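Local coordinates for protein adenylate kinase (Cryptosporidium parvum Iowa II, PDB 3BE4) that probably catalyses reversible phosphoryl transfer between ATP and AMP, and here binds a bisubstrate analogue that joins two adenosines through five phosphates, at residues A[39-44]-A[56-61]; A[163-168]-A[174-179]. All coordinates share one frame; numbering follows the deposited sequence.

Contact 1: A[39-44]-A[56-61]. With AP5 (bis(adenosine)-5'-pentaphosphate), chain C.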
# COMPACT_ATOMS: atom_id res chain seq x y z
N MET A 39 -4.62 7.19 -3.21
CA MET A 39 -5.82 7.47 -3.99
C MET A 39 -6.84 8.30 -3.20
O MET A 39 -7.41 9.28 -3.68
CB MET A 39 -6.48 6.21 -4.56
CG MET A 39 -5.63 5.45 -5.58
SD MET A 39 -5.96 3.61 -5.69
CE MET A 39 -7.72 3.59 -6.12
N LEU A 40 -7.02 7.92 -1.93
CA LEU A 40 -7.83 8.77 -1.05
C LEU A 40 -7.23 10.12 -0.80
O LEU A 40 -8.02 11.08 -0.88
CB LEU A 40 -8.07 8.04 0.29
CG LEU A 40 -9.02 6.84 0.19
CD1 LEU A 40 -8.89 6.03 1.51
CD2 LEU A 40 -10.49 7.26 -0.01
N ARG A 41 -5.93 10.27 -0.49
CA ARG A 41 -5.27 11.54 -0.30
C ARG A 41 -5.39 12.35 -1.60
O ARG A 41 -5.69 13.55 -1.56
CB ARG A 41 -3.83 11.40 0.09
CG ARG A 41 -3.80 11.06 1.55
CD ARG A 41 -2.60 11.43 2.35
NE ARG A 41 -2.10 10.18 2.45
CZ ARG A 41 -2.41 9.21 3.33
NH1 ARG A 41 -1.92 8.23 2.83
NH2 ARG A 41 -3.04 9.18 4.62
N GLU A 42 -5.20 11.73 -2.78
CA GLU A 42 -5.53 12.47 -4.07
C GLU A 42 -7.03 12.85 -4.25
O GLU A 42 -7.36 13.93 -4.85
CB GLU A 42 -5.11 11.63 -5.27
CG GLU A 42 -5.18 12.32 -6.60
CD GLU A 42 -5.39 11.32 -7.75
OE1 GLU A 42 -5.12 10.11 -7.59
OE2 GLU A 42 -5.86 11.75 -8.82
N ALA A 43 -7.95 12.01 -3.82
CA ALA A 43 -9.39 12.41 -3.86
C ALA A 43 -9.69 13.56 -2.90
O ALA A 43 -10.51 14.47 -3.23
CB ALA A 43 -10.33 11.26 -3.60
N ILE A 44 -9.02 13.59 -1.76
CA ILE A 44 -9.13 14.66 -0.77
C ILE A 44 -8.62 15.94 -1.43
O ILE A 44 -9.45 16.83 -1.65
CB ILE A 44 -8.32 14.36 0.56
CG1 ILE A 44 -9.10 13.44 1.52
CG2 ILE A 44 -7.79 15.66 1.26
CD1 ILE A 44 -8.16 12.95 2.64
N SER A 56 -11.26 13.30 7.88
CA SER A 56 -11.17 13.03 9.30
C SER A 56 -10.97 11.53 9.61
O SER A 56 -10.22 11.20 10.54
CB SER A 56 -12.46 13.62 9.99
OG SER A 56 -12.28 13.45 11.37
N ILE A 57 -11.72 10.68 8.94
CA ILE A 57 -11.59 9.23 9.14
C ILE A 57 -10.14 8.76 8.94
O ILE A 57 -9.57 8.13 9.82
CB ILE A 57 -12.55 8.48 8.22
CG1 ILE A 57 -14.05 8.77 8.58
CG2 ILE A 57 -12.12 7.04 8.21
CD1 ILE A 57 -14.95 8.37 7.48
N ILE A 58 -9.46 9.22 7.84
CA ILE A 58 -8.06 8.86 7.61
C ILE A 58 -7.16 9.40 8.70
O ILE A 58 -6.35 8.67 9.24
CB ILE A 58 -7.64 9.47 6.20
CG1 ILE A 58 -8.42 8.68 5.19
CG2 ILE A 58 -6.18 9.54 6.06
CD1 ILE A 58 -8.31 9.34 3.77
N GLU A 59 -7.33 10.69 9.09
CA GLU A 59 -6.45 11.23 10.10
C GLU A 59 -6.73 10.63 11.50
O GLU A 59 -5.91 10.72 12.44
CB GLU A 59 -6.57 12.79 10.00
CG GLU A 59 -6.07 13.24 8.52
CD GLU A 59 -6.09 14.75 8.28
OE1 GLU A 59 -6.51 15.52 9.22
OE2 GLU A 59 -5.66 15.17 7.17
N SER A 60 -7.89 9.91 11.70
CA SER A 60 -8.20 9.26 13.03
C SER A 60 -7.49 7.84 13.02
O SER A 60 -7.36 7.20 14.02
CB SER A 60 -9.70 9.08 13.14
OG SER A 60 -10.18 8.03 12.30
N GLY A 61 -7.13 7.38 11.81
CA GLY A 61 -6.55 6.03 11.60
C GLY A 61 -7.54 4.98 11.28
O GLY A 61 -7.13 3.82 11.04
PA AP5 C . -2.13 4.33 3.61
O1A AP5 C . -1.59 5.58 2.90
O2A AP5 C . -2.06 3.04 2.93
O3A AP5 C . -1.47 4.22 5.06
PB AP5 C . -1.17 2.96 5.98
O1B AP5 C . -2.09 1.87 5.71
O2B AP5 C . -0.98 3.50 7.40
O3B AP5 C . 0.34 2.53 5.36
PG AP5 C . 1.57 3.44 5.02
O1G AP5 C . 1.84 4.29 6.21
O2G AP5 C . 1.30 4.05 3.71
O3G AP5 C . 2.62 2.26 4.96
PD AP5 C . 3.55 1.61 3.78
O1D AP5 C . 3.18 2.25 2.51
O2D AP5 C . 3.46 0.16 3.97
O3D AP5 C . 5.02 2.02 4.26
PE AP5 C . 6.02 3.06 3.59
O1E AP5 C . 5.37 4.34 3.51
O2E AP5 C . 6.63 2.50 2.33
O5F AP5 C . -3.67 4.48 4.01
C5F AP5 C . -3.97 5.78 4.55
C4F AP5 C . -5.35 5.55 5.29
O4F AP5 C . -6.35 5.61 4.31
C3F AP5 C . -5.57 4.29 6.03
O3F AP5 C . -5.03 4.33 7.33
C2F AP5 C . -7.11 4.34 6.05
O2F AP5 C . -7.60 5.43 6.92
C1F AP5 C . -7.46 4.74 4.62
N9A AP5 C . -7.49 3.58 3.77
C8A AP5 C . -6.52 3.33 2.76
N7A AP5 C . -6.81 2.21 2.12
C5A AP5 C . -8.02 1.73 2.66
C6A AP5 C . -8.80 0.64 2.33
N6A AP5 C . -8.53 -0.36 1.49
N1A AP5 C . -9.97 0.51 3.13
C2A AP5 C . -10.26 1.45 4.00
N3A AP5 C . -9.53 2.53 4.35
C4A AP5 C . -8.37 2.70 3.56
O5J AP5 C . 7.19 3.03 4.64
C5J AP5 C . 7.01 3.68 5.99
C4J AP5 C . 8.42 4.20 6.36
O4J AP5 C . 9.42 3.18 6.51
C3J AP5 C . 8.90 5.28 5.39
O3J AP5 C . 9.59 6.28 6.11
C2J AP5 C . 9.91 4.44 4.66
O2J AP5 C . 10.96 5.25 4.14
C1J AP5 C . 10.59 3.54 5.59
N9B AP5 C . 11.05 2.26 5.16
C8B AP5 C . 10.51 1.47 4.15
N7B AP5 C . 11.20 0.31 4.11
C5B AP5 C . 12.18 0.36 5.08
C6B AP5 C . 13.08 -0.62 5.61
N6B AP5 C . 13.15 -1.83 5.05
N1B AP5 C . 13.89 -0.24 6.64
C2B AP5 C . 13.72 1.01 7.25
N3B AP5 C . 12.82 1.95 6.84
C4B AP5 C . 11.96 1.59 5.81

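Contact 2: A[163-168]-A[174-179]. With AP5 (bis(adenosine)-5'-pentaphosphate), chain C.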
# COMPACT_ATOMS: atom_id res chain seq x y z
N VAL A 163 7.08 16.51 3.39
CA VAL A 163 6.09 16.93 4.36
C VAL A 163 5.63 15.76 5.25
O VAL A 163 5.87 14.59 4.99
CB VAL A 163 4.87 17.71 3.77
CG1 VAL A 163 5.38 18.84 2.82
CG2 VAL A 163 4.00 16.67 3.09
N TRP A 164 5.05 16.15 6.36
CA TRP A 164 4.46 15.28 7.40
C TRP A 164 3.12 14.82 6.83
O TRP A 164 2.50 15.45 5.99
CB TRP A 164 4.25 16.09 8.67
CG TRP A 164 3.70 15.22 9.86
CD1 TRP A 164 4.29 14.09 10.34
CD2 TRP A 164 2.54 15.52 10.58
NE1 TRP A 164 3.50 13.69 11.43
CE2 TRP A 164 2.47 14.60 11.60
CE3 TRP A 164 1.58 16.50 10.44
CZ2 TRP A 164 1.30 14.57 12.52
CZ3 TRP A 164 0.47 16.56 11.38
CH2 TRP A 164 0.37 15.56 12.38
N ARG A 165 2.72 13.61 7.28
CA ARG A 165 1.35 13.06 7.08
C ARG A 165 0.51 13.19 8.35
O ARG A 165 0.96 12.71 9.35
CB ARG A 165 1.42 11.55 6.69
CG ARG A 165 1.35 11.40 5.18
CD ARG A 165 1.63 9.93 4.81
NE ARG A 165 0.68 9.01 5.48
CZ ARG A 165 0.53 7.70 5.14
NH1 ARG A 165 1.32 7.16 4.24
NH2 ARG A 165 -0.35 6.95 5.86
N ASP A 166 -0.63 13.82 8.20
CA ASP A 166 -1.42 14.13 9.38
C ASP A 166 -1.88 12.90 10.05
O ASP A 166 -2.21 13.03 11.26
CB ASP A 166 -2.62 14.96 9.03
CG ASP A 166 -2.27 16.41 8.68
OD1 ASP A 166 -2.63 17.36 9.34
OD2 ASP A 166 -1.65 16.70 7.60
N ASP A 167 -1.89 11.71 9.40
CA ASP A 167 -2.33 10.55 10.16
C ASP A 167 -1.19 9.87 10.96
O ASP A 167 -1.40 8.83 11.60
CB ASP A 167 -2.99 9.51 9.21
CG ASP A 167 -2.08 8.96 8.11
OD1 ASP A 167 -1.23 9.69 7.66
OD2 ASP A 167 -2.39 7.86 7.52
N ASP A 168 0.02 10.45 10.85
CA ASP A 168 1.16 9.95 11.56
C ASP A 168 1.25 10.50 13.01
O ASP A 168 2.22 10.19 13.74
CB ASP A 168 2.44 10.18 10.74
CG ASP A 168 2.52 9.12 9.59
OD1 ASP A 168 1.77 8.09 9.51
OD2 ASP A 168 3.37 9.42 8.67
N LYS A 174 -1.83 4.25 16.72
CA LYS A 174 -2.47 3.16 17.54
C LYS A 174 -3.72 2.60 16.91
O LYS A 174 -3.85 1.37 16.85
CB LYS A 174 -2.77 3.76 18.93
CG LYS A 174 -3.17 2.65 19.98
CD LYS A 174 -3.55 3.31 21.33
CE LYS A 174 -3.98 2.29 22.37
NZ LYS A 174 -4.47 3.05 23.62
N VAL A 175 -4.60 3.44 16.43
CA VAL A 175 -5.82 3.01 15.66
C VAL A 175 -5.44 2.16 14.47
O VAL A 175 -5.95 1.06 14.31
CB VAL A 175 -6.72 4.14 15.33
CG1 VAL A 175 -7.93 3.64 14.63
CG2 VAL A 175 -7.11 4.79 16.65
N ARG A 176 -4.49 2.68 13.64
CA ARG A 176 -4.11 1.98 12.46
C ARG A 176 -3.62 0.57 12.73
O ARG A 176 -4.01 -0.40 12.03
CB ARG A 176 -2.97 2.76 11.66
CG ARG A 176 -3.56 3.96 10.91
CD ARG A 176 -2.59 5.14 10.85
NE ARG A 176 -1.58 4.80 9.83
CZ ARG A 176 -0.47 5.56 9.71
NH1 ARG A 176 -0.19 6.59 10.55
NH2 ARG A 176 0.48 5.21 8.78
N LEU A 177 -2.75 0.43 13.75
CA LEU A 177 -2.28 -0.89 14.13
C LEU A 177 -3.47 -1.77 14.66
O LEU A 177 -3.55 -2.95 14.30
CB LEU A 177 -1.19 -0.76 15.14
CG LEU A 177 0.13 -0.37 14.40
CD1 LEU A 177 1.15 0.05 15.48
CD2 LEU A 177 0.63 -1.52 13.63
N ASP A 178 -4.31 -1.19 15.49
CA ASP A 178 -5.38 -2.01 16.10
C ASP A 178 -6.31 -2.56 15.02
O ASP A 178 -6.67 -3.80 14.97
CB ASP A 178 -6.16 -1.13 17.04
CG ASP A 178 -7.12 -1.94 17.90
OD1 ASP A 178 -6.66 -2.96 18.42
OD2 ASP A 178 -8.33 -1.60 17.99
N VAL A 179 -6.77 -1.66 14.12
CA VAL A 179 -7.74 -2.13 13.06
C VAL A 179 -7.02 -3.08 12.08
O VAL A 179 -7.63 -4.02 11.53
CB VAL A 179 -8.46 -0.97 12.36
CG1 VAL A 179 -9.17 -0.04 13.43
CG2 VAL A 179 -7.45 -0.03 11.67
PA AP5 C . -2.13 4.33 3.61
O1A AP5 C . -1.59 5.58 2.90
O2A AP5 C . -2.06 3.04 2.93
O3A AP5 C . -1.47 4.22 5.06
PB AP5 C . -1.17 2.96 5.98
O1B AP5 C . -2.09 1.87 5.71
O2B AP5 C . -0.98 3.50 7.40
O3B AP5 C . 0.34 2.53 5.36
PG AP5 C . 1.57 3.44 5.02
O1G AP5 C . 1.84 4.29 6.21
O2G AP5 C . 1.30 4.05 3.71
O3G AP5 C . 2.62 2.26 4.96
PD AP5 C . 3.55 1.61 3.78
O1D AP5 C . 3.18 2.25 2.51
O2D AP5 C . 3.46 0.16 3.97
O3D AP5 C . 5.02 2.02 4.26
PE AP5 C . 6.02 3.06 3.59
O1E AP5 C . 5.37 4.34 3.51
O2E AP5 C . 6.63 2.50 2.33
O5F AP5 C . -3.67 4.48 4.01
C5F AP5 C . -3.97 5.78 4.55
C4F AP5 C . -5.35 5.55 5.29
O4F AP5 C . -6.35 5.61 4.31
C3F AP5 C . -5.57 4.29 6.03
O3F AP5 C . -5.03 4.33 7.33
C2F AP5 C . -7.11 4.34 6.05
O2F AP5 C . -7.60 5.43 6.92
C1F AP5 C . -7.46 4.74 4.62
N9A AP5 C . -7.49 3.58 3.77
C8A AP5 C . -6.52 3.33 2.76
N7A AP5 C . -6.81 2.21 2.12
C5A AP5 C . -8.02 1.73 2.66
C6A AP5 C . -8.80 0.64 2.33
N6A AP5 C . -8.53 -0.36 1.49
N1A AP5 C . -9.97 0.51 3.13
C2A AP5 C . -10.26 1.45 4.00
N3A AP5 C . -9.53 2.53 4.35
C4A AP5 C . -8.37 2.70 3.56
O5J AP5 C . 7.19 3.03 4.64
C5J AP5 C . 7.01 3.68 5.99
C4J AP5 C . 8.42 4.20 6.36
O4J AP5 C . 9.42 3.18 6.51
C3J AP5 C . 8.90 5.28 5.39
O3J AP5 C . 9.59 6.28 6.11
C2J AP5 C . 9.91 4.44 4.66
O2J AP5 C . 10.96 5.25 4.14
C1J AP5 C . 10.59 3.54 5.59
N9B AP5 C . 11.05 2.26 5.16
C8B AP5 C . 10.51 1.47 4.15
N7B AP5 C . 11.20 0.31 4.11
C5B AP5 C . 12.18 0.36 5.08
C6B AP5 C . 13.08 -0.62 5.61
N6B AP5 C . 13.15 -1.83 5.05
N1B AP5 C . 13.89 -0.24 6.64
C2B AP5 C . 13.72 1.01 7.25
N3B AP5 C . 12.82 1.95 6.84
C4B AP5 C . 11.96 1.59 5.81

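Contact 1: A[39-44]-A[56-61]
I58 does most of the work between helix 36-45 and helix 52-60. Its CD1 methyl lies 3.7 Å from L40 CB and 3.8 Å from I44 CD1, the two isoleucines meeting tip to tip. With CG1 beside the backbone N (chi1 -69°) and CD1 carrying the branch on almost straight, I58 spans a wide gap: the axes of the two segments come no closer than 11.5 Å and run roughly antiparallel, at 139°. CG2, the other branch of I58, approaches R41 NH2 obliquely at 3.5 Å, while CG1, on the branch bearing CD1, and the backbone CA lie near ribose oxygens of bis(adenosine)-5'-pentaphosphate. L40 works in a similar double way, its CB turned to I58 and its CD1 resting 3.6 Å from N9A of the ligand's adenine. The R41 chain bends at chi3 and brings its guanidinium edge-on to the same half of the ligand, with the phosphorus PA in its plane; NH1 donates to O1A over 2.7 Å, in a bond that is clearly bent (137°).

The packing is snug at this apolar centre and thins quickly outward. I44 is only partly covered, E59 stops well short of the other helix and pairs with K55 instead, and E42 and S56 lie on the exposed outer surfaces. Helix 52-60 ends in a Schellman motif at G61, and S60 OG, 2.6 Å from I57 O, donates back into its last turn.

Direct contacts between these segments are thus mainly dispersive, while R41 NH1 bonds the nucleotide phosphate. Touching both helices, the ligand probably helps hold together this AMP-binding part, which in adenylate kinases moves on substrate binding.

Contact 2: A[163-168]-A[174-179]
D168 OD1 is held by two nitrogens of R176. NH1 donates to it over 2.7 Å at 154°, using the anti lone pair of the carboxylate, and NH2 adds a weak bond to the same oxygen, the two flat groups being nearly coplanar. NH1 also gives a weak bond to D167 O. The D167 carboxylate meets that guanidinium quite differently: it stacks on one face, the planes 14° apart, with OD2 3.7 Å above the centre. No N-H of R176 points at OD2, so this is a long ion pair, held by charge and not by a hydrogen bond. D167 CG stands between its backbone N and carbonyl carbon (chi1 60°), which turns both oxygens to R165 as well. There the grip is side-on, R165 NE to D167 OD1 at 3.0 Å and R165 NH2 to D167 OD2 at 2.8 Å.

D167 thus probably steadies both arginines, whose NH2 groups are shared between carboxylate and phosphate. R176 clasps O2B of the ligand with NH2 (2.6 Å) and NE (2.8 Å), while R165 reaches O3A and O2G. R132, paired with D168 OD2, joins the cluster. Such carboxylate-braced arginines are characteristic of the adenylate kinase active site, consistent with a lid closed over the bound analogue.

How the contacts relate
Neither contact nests in or crosses the other along the chain. After strand 32-35 of the parallel core sheet, contact 1 closes a short connection between two successive helices, 36-45 and 52-60. The chain then returns to the core through strands 86-89 and 114-119, follows helix 122-130 into the small lid hairpin 132-134/141-143, and comes back through contact 2, which closes the short turn from the lid's exit loop into helix 170-184. In space the centres lie about 11 Å apart and the contacts touch: S60 O packs 3.4 Å from V175 CB, and R41 makes a weak ion pair with D167. Both contacts touch the same ligand, which probably helps to hold the AMP-binding helices, lid exit and helix 170-184 together.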